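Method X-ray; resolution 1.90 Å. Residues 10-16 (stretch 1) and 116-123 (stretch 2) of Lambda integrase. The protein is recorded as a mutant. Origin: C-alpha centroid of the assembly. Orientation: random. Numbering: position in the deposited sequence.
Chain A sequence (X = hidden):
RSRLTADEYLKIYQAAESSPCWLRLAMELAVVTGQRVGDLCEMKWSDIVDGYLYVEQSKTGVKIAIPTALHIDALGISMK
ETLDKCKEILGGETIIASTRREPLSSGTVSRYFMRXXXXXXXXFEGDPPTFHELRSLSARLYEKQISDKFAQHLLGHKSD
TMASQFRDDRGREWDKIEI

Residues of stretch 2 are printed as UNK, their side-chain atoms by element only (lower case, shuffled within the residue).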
ATOM      1  N   LEU A  10       3.649   9.517  24.956  1.00 16.33           N
ATOM      2  CA  LEU A  10       4.800   9.022  25.705  1.00 15.08           C
ATOM      3  C   LEU A  10       4.700   7.533  26.049  1.00 15.08           C
ATOM      4  O   LEU A  10       5.719   6.831  26.083  1.00 15.55           O
ATOM      5  CB  LEU A  10       5.033   9.876  26.964  1.00 15.17           C
ATOM      6  CG  LEU A  10       5.539  11.303  26.683  1.00 15.48           C
ATOM      7  CD1 LEU A  10       5.609  12.126  27.962  1.00 14.50           C
ATOM      8  CD2 LEU A  10       6.904  11.256  26.023  1.00 14.55           C
ATOM      9  N   LYS A  11       3.485   7.039  26.294  1.00 15.24           N
ATOM     10  CA  LYS A  11       3.299   5.612  26.603  1.00 15.23           C
ATOM     11  C   LYS A  11       3.642   4.787  25.356  1.00 15.45           C
ATOM     12  O   LYS A  11       4.332   3.766  25.439  1.00 15.64           O
ATOM     13  CB  LYS A  11       1.857   5.323  27.041  1.00 14.79           C
ATOM     14  CG  LYS A  11       1.371   6.141  28.227  1.00 16.36           C
ATOM     15  CD  LYS A  11       2.255   5.954  29.454  1.00 18.51           C
ATOM     16  CE  LYS A  11       1.669   6.675  30.663  1.00 19.39           C
ATOM     17  NZ  LYS A  11       2.572   6.610  31.835  1.00 19.81           N
ATOM     18  N   ILE A  12       3.162   5.242  24.202  1.00 15.68           N
ATOM     19  CA  ILE A  12       3.427   4.569  22.933  1.00 14.89           C
ATOM     20  C   ILE A  12       4.920   4.664  22.609  1.00 16.53           C
ATOM     21  O   ILE A  12       5.528   3.695  22.137  1.00 16.21           O
ATOM     22  CB  ILE A  12       2.597   5.196  21.789  1.00 14.35           C
ATOM     23  CG1 ILE A  12       1.100   4.992  22.065  1.00 14.32           C
ATOM     24  CG2 ILE A  12       3.015   4.598  20.441  1.00 12.47           C
ATOM     25  CD1 ILE A  12       0.157   5.672  21.071  1.00 13.60           C
ATOM     26  N   TYR A  13       5.506   5.834  22.873  1.00 16.28           N
ATOM     27  CA  TYR A  13       6.930   6.076  22.647  1.00 14.84           C
ATOM     28  C   TYR A  13       7.738   5.055  23.448  1.00 15.09           C
ATOM     29  O   TYR A  13       8.693   4.473  22.935  1.00 14.52           O
ATOM     30  CB  TYR A  13       7.294   7.505  23.077  1.00 15.07           C
ATOM     31  CG  TYR A  13       8.686   7.958  22.687  1.00 14.51           C
ATOM     32  CD1 TYR A  13       9.788   7.649  23.478  1.00 15.40           C
ATOM     33  CD2 TYR A  13       8.897   8.697  21.525  1.00 15.59           C
ATOM     34  CE1 TYR A  13      11.066   8.063  23.123  1.00 16.89           C
ATOM     35  CE2 TYR A  13      10.171   9.115  21.160  1.00 15.63           C
ATOM     36  CZ  TYR A  13      11.248   8.793  21.961  1.00 16.93           C
ATOM     37  OH  TYR A  13      12.518   9.189  21.596  1.00 20.18           O
ATOM     38  N   GLN A  14       7.346   4.843  24.708  1.00 15.96           N
ATOM     39  CA  GLN A  14       8.012   3.877  25.588  1.00 14.95           C
ATOM     40  C   GLN A  14       7.878   2.487  24.976  1.00 14.17           C
ATOM     41  O   GLN A  14       8.852   1.732  24.886  1.00 13.26           O
ATOM     42  CB  GLN A  14       7.357   3.888  26.982  1.00 15.83           C
ATOM     43  CG  GLN A  14       7.972   2.937  28.020  1.00 19.16           C
ATOM     44  CD  GLN A  14       7.639   1.459  27.787  1.00 23.70           C
ATOM     45  OE1 GLN A  14       6.473   1.090  27.662  1.00 27.41           O
ATOM     46  NE2 GLN A  14       8.664   0.613  27.730  1.00 24.50           N
ATOM     47  N   ALA A  15       6.651   2.155  24.577  1.00 15.54           N
ATOM     48  CA  ALA A  15       6.334   0.856  23.992  1.00 16.04           C
ATOM     49  C   ALA A  15       7.109   0.588  22.705  1.00 18.25           C
ATOM     50  O   ALA A  15       7.311  -0.566  22.335  1.00 20.06           O
ATOM     51  CB  ALA A  15       4.836   0.748  23.747  1.00 16.43           C
ATOM     52  N   ALA A  16       7.553   1.655  22.040  1.00 19.24           N
ATOM     53  CA  ALA A  16       8.325   1.556  20.796  1.00 19.27           C
ATOM     54  C   ALA A  16       9.774   1.112  21.056  1.00 20.33           C
ATOM     55  O   ALA A  16      10.608   1.083  20.142  1.00 19.30           O
ATOM     56  CB  ALA A  16       8.300   2.897  20.055  1.00 16.87           C
ATOM     57  N   UNK A 116       3.140  -0.547  18.168  1.00 14.87           N
ATOM     58  CA  UNK A 116       3.654   0.046  19.404  1.00 15.62           C
ATOM     59  C   UNK A 116       2.457   0.479  20.267  1.00 16.44           C
ATOM     60  O   UNK A 116       2.470   0.334  21.488  1.00 17.45           O
ATOM     61  c   UNK A 116       4.546   1.251  19.091  1.00 15.56           C
ATOM     62  N   UNK A 117       1.417   0.995  19.622  1.00 15.22           N
ATOM     63  CA  UNK A 117       0.214   1.428  20.323  1.00 15.18           C
ATOM     64  C   UNK A 117      -0.386   0.259  21.096  1.00 16.83           C
ATOM     65  O   UNK A 117      -0.744   0.401  22.269  1.00 17.37           O
ATOM     66  c   UNK A 117      -0.808   1.973  19.329  1.00 14.05           C
ATOM     67  c   UNK A 117      -2.017   2.623  19.963  1.00 14.63           C
ATOM     68  n   UNK A 117      -4.678   0.310  16.829  1.00 16.15           N
ATOM     69  n   UNK A 117      -3.939   2.408  16.255  1.00 16.64           N
ATOM     70  n   UNK A 117      -3.658   1.642  18.409  1.00 18.27           N
ATOM     71  c   UNK A 117      -4.066   1.445  17.157  1.00 17.11           C
ATOM     72  c   UNK A 117      -3.071   2.887  18.910  1.00 16.30           C
ATOM     73  N   UNK A 118      -0.514  -0.892  20.438  1.00 16.98           N
ATOM     74  CA  UNK A 118      -1.055  -2.078  21.098  1.00 16.35           C
ATOM     75  C   UNK A 118      -0.155  -2.497  22.257  1.00 16.71           C
ATOM     76  O   UNK A 118      -0.638  -2.812  23.341  1.00 17.76           O
ATOM     77  c   UNK A 118      -1.185  -3.243  20.114  1.00 15.95           C
ATOM     78  c   UNK A 118      -3.408  -4.100  17.137  1.00 19.76           C
ATOM     79  c   UNK A 118      -2.334  -4.279  18.174  1.00 16.94           C
ATOM     80  n   UNK A 118      -3.463  -5.282  16.248  1.00 21.06           N
ATOM     81  c   UNK A 118      -2.289  -3.084  19.104  1.00 16.71           C
ATOM     82  N   UNK A 119       1.155  -2.471  22.030  1.00 15.64           N
ATOM     83  CA  UNK A 119       2.126  -2.852  23.051  1.00 16.47           C
ATOM     84  C   UNK A 119       2.031  -2.017  24.325  1.00 17.66           C
ATOM     85  O   UNK A 119       2.325  -2.523  25.405  1.00 18.31           O
ATOM     86  c   UNK A 119       3.547  -2.792  22.486  1.00 15.64           C
ATOM     87  N   UNK A 120       1.649  -0.745  24.197  1.00 18.10           N
ATOM     88  CA  UNK A 120       1.515   0.151  25.353  1.00 18.27           C
ATOM     89  C   UNK A 120       0.376  -0.277  26.281  1.00 19.36           C
ATOM     90  O   UNK A 120       0.401   0.007  27.477  1.00 19.13           O
ATOM     91  c   UNK A 120       1.269   1.596  24.910  1.00 15.75           C
ATOM     92  o   UNK A 120      -0.064   1.780  24.450  1.00 14.29           O
ATOM     93  N   UNK A 121      -0.637  -0.931  25.725  1.00 18.77           N
ATOM     94  CA  UNK A 121      -1.747  -1.373  26.539  1.00 18.99           C
ATOM     95  C   UNK A 121      -2.760  -0.292  26.861  1.00 20.20           C
ATOM     96  O   UNK A 121      -3.600  -0.483  27.736  1.00 21.83           O
ATOM     97  N   UNK A 122      -2.693   0.839  26.168  1.00 19.35           N
ATOM     98  CA  UNK A 122      -3.641   1.923  26.402  1.00 19.91           C
ATOM     99  C   UNK A 122      -5.037   1.532  25.936  1.00 22.25           C
ATOM    100  O   UNK A 122      -5.187   0.733  25.015  1.00 22.55           O
ATOM    101  c   UNK A 122      -1.687   5.023  25.042  1.00 17.82           C
ATOM    102  c   UNK A 122      -1.972   3.943  26.064  1.00 19.61           C
ATOM    103  c   UNK A 122      -3.223   3.180  25.636  1.00 19.24           C
ATOM    104  c   UNK A 122      -2.161   4.547  27.444  1.00 19.03           C
ATOM    105  N   UNK A 123      -6.056   2.103  26.574  1.00 23.15           N
ATOM    106  CA  UNK A 123      -7.448   1.853  26.197  1.00 23.74           C
ATOM    107  C   UNK A 123      -7.961   3.173  25.662  1.00 23.36           C
ATOM    108  O   UNK A 123      -7.573   4.234  26.151  1.00 24.08           O
ATOM    109  o   UNK A 123      -7.691   0.303  28.041  1.00 30.61           O
ATOM    110  c   UNK A 123      -8.280   1.425  27.405  1.00 26.05           C
TER

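Position 116 carries a single side-chain carbon. This CB points toward stretch 1 and lies 3.9 Å from CG2 of Ile-12 and 4.2 Å from CB of Ala-16. The residue is alanine. The small methyl suits a place where two helices come close: it fills the space beside Ile-12 and leaves its own backbone within reach, so that O of Ala-116 lies 3.3 Å from CB of Ala-15.

Position 117 has four carbons and three nitrogens. Three carbons run out in a chain to a nitrogen, and the last carbon bears two further nitrogens. The CA-to-CB bond points away from stretch 1, yet a chain carbon packs on Ile-12. The guanidinium identifies arginine. Its aliphatic part serves the contact, with CG of Arg-117 3.9 Å from CD1 of Ile-12. The long chain thus lends carbon to an apolar neighbour while its terminal nitrogens, NH1 and NH2, are hydrogen-bonded elsewhere in the structure.

Position 118 shows four carbons in a row ending in a nitrogen. It points away and touches nothing on stretch 1. The pattern is that of lysine. With chi1 in m and the other three angles t, Lys-118 is extended, and its NZ finds a hydrogen-bonding partner elsewhere in the structure.

Position 119 again has one carbon. Its CB points toward stretch 1 and meets CB of Ala-15 at 4.0 Å. It is alanine. The residue is exposed, and its methyl makes a modest apolar contact at the margin of the packing.

Position 120 holds one carbon followed by one oxygen. Its CB lies 3.8 Å from both O of Lys-11 and CB of Ala-15, a close fit that a short side chain allows. This is serine. The hydroxyl is turned to its own chain: with chi1 at 75° (p), OG of Ser-120 donates to O of Arg-117 at 2.7 Å and accepts from the backbone N of position 122 at 3.3 Å, tying the last turn of helix to the segment that follows.

Position 121 has no side-chain atoms and so touches nothing on stretch 1 with a side chain; it is glycine. Its phi of 80° follows directly after the helix; at these backbone angles a CB would be jammed against the preceding carbonyl oxygen, reason enough for glycine irrespective of stretch 1.

Position 122 has four carbons, forked at the second. It points toward stretch 1, where the two end carbons reach Ile-12 and Lys-11. It is leucine: CD1 of Leu-122 lies 4.1 Å from CG1 of Ile-12, and CD2 of Leu-122 lies 4.0 Å from CG of Lys-11, so the fork touches both residues.

Position 123 has one carbon and one oxygen, and is exposed and out of reach of stretch 1. It is serine, a small polar group that such a place readily accepts.

The contact works by shape, with no hydrogen bond between the stretches. The helix axes cross at 102° and approach to 7.7 Å, with small residues, Ala-15, Ala-116 and Ser-120, at close quarters. Ile-12 packs against Ala-116, Arg-117 and Leu-122, and the contact buries 352 Å² in all.

Stretch 2 (116-123) ARKASGLS
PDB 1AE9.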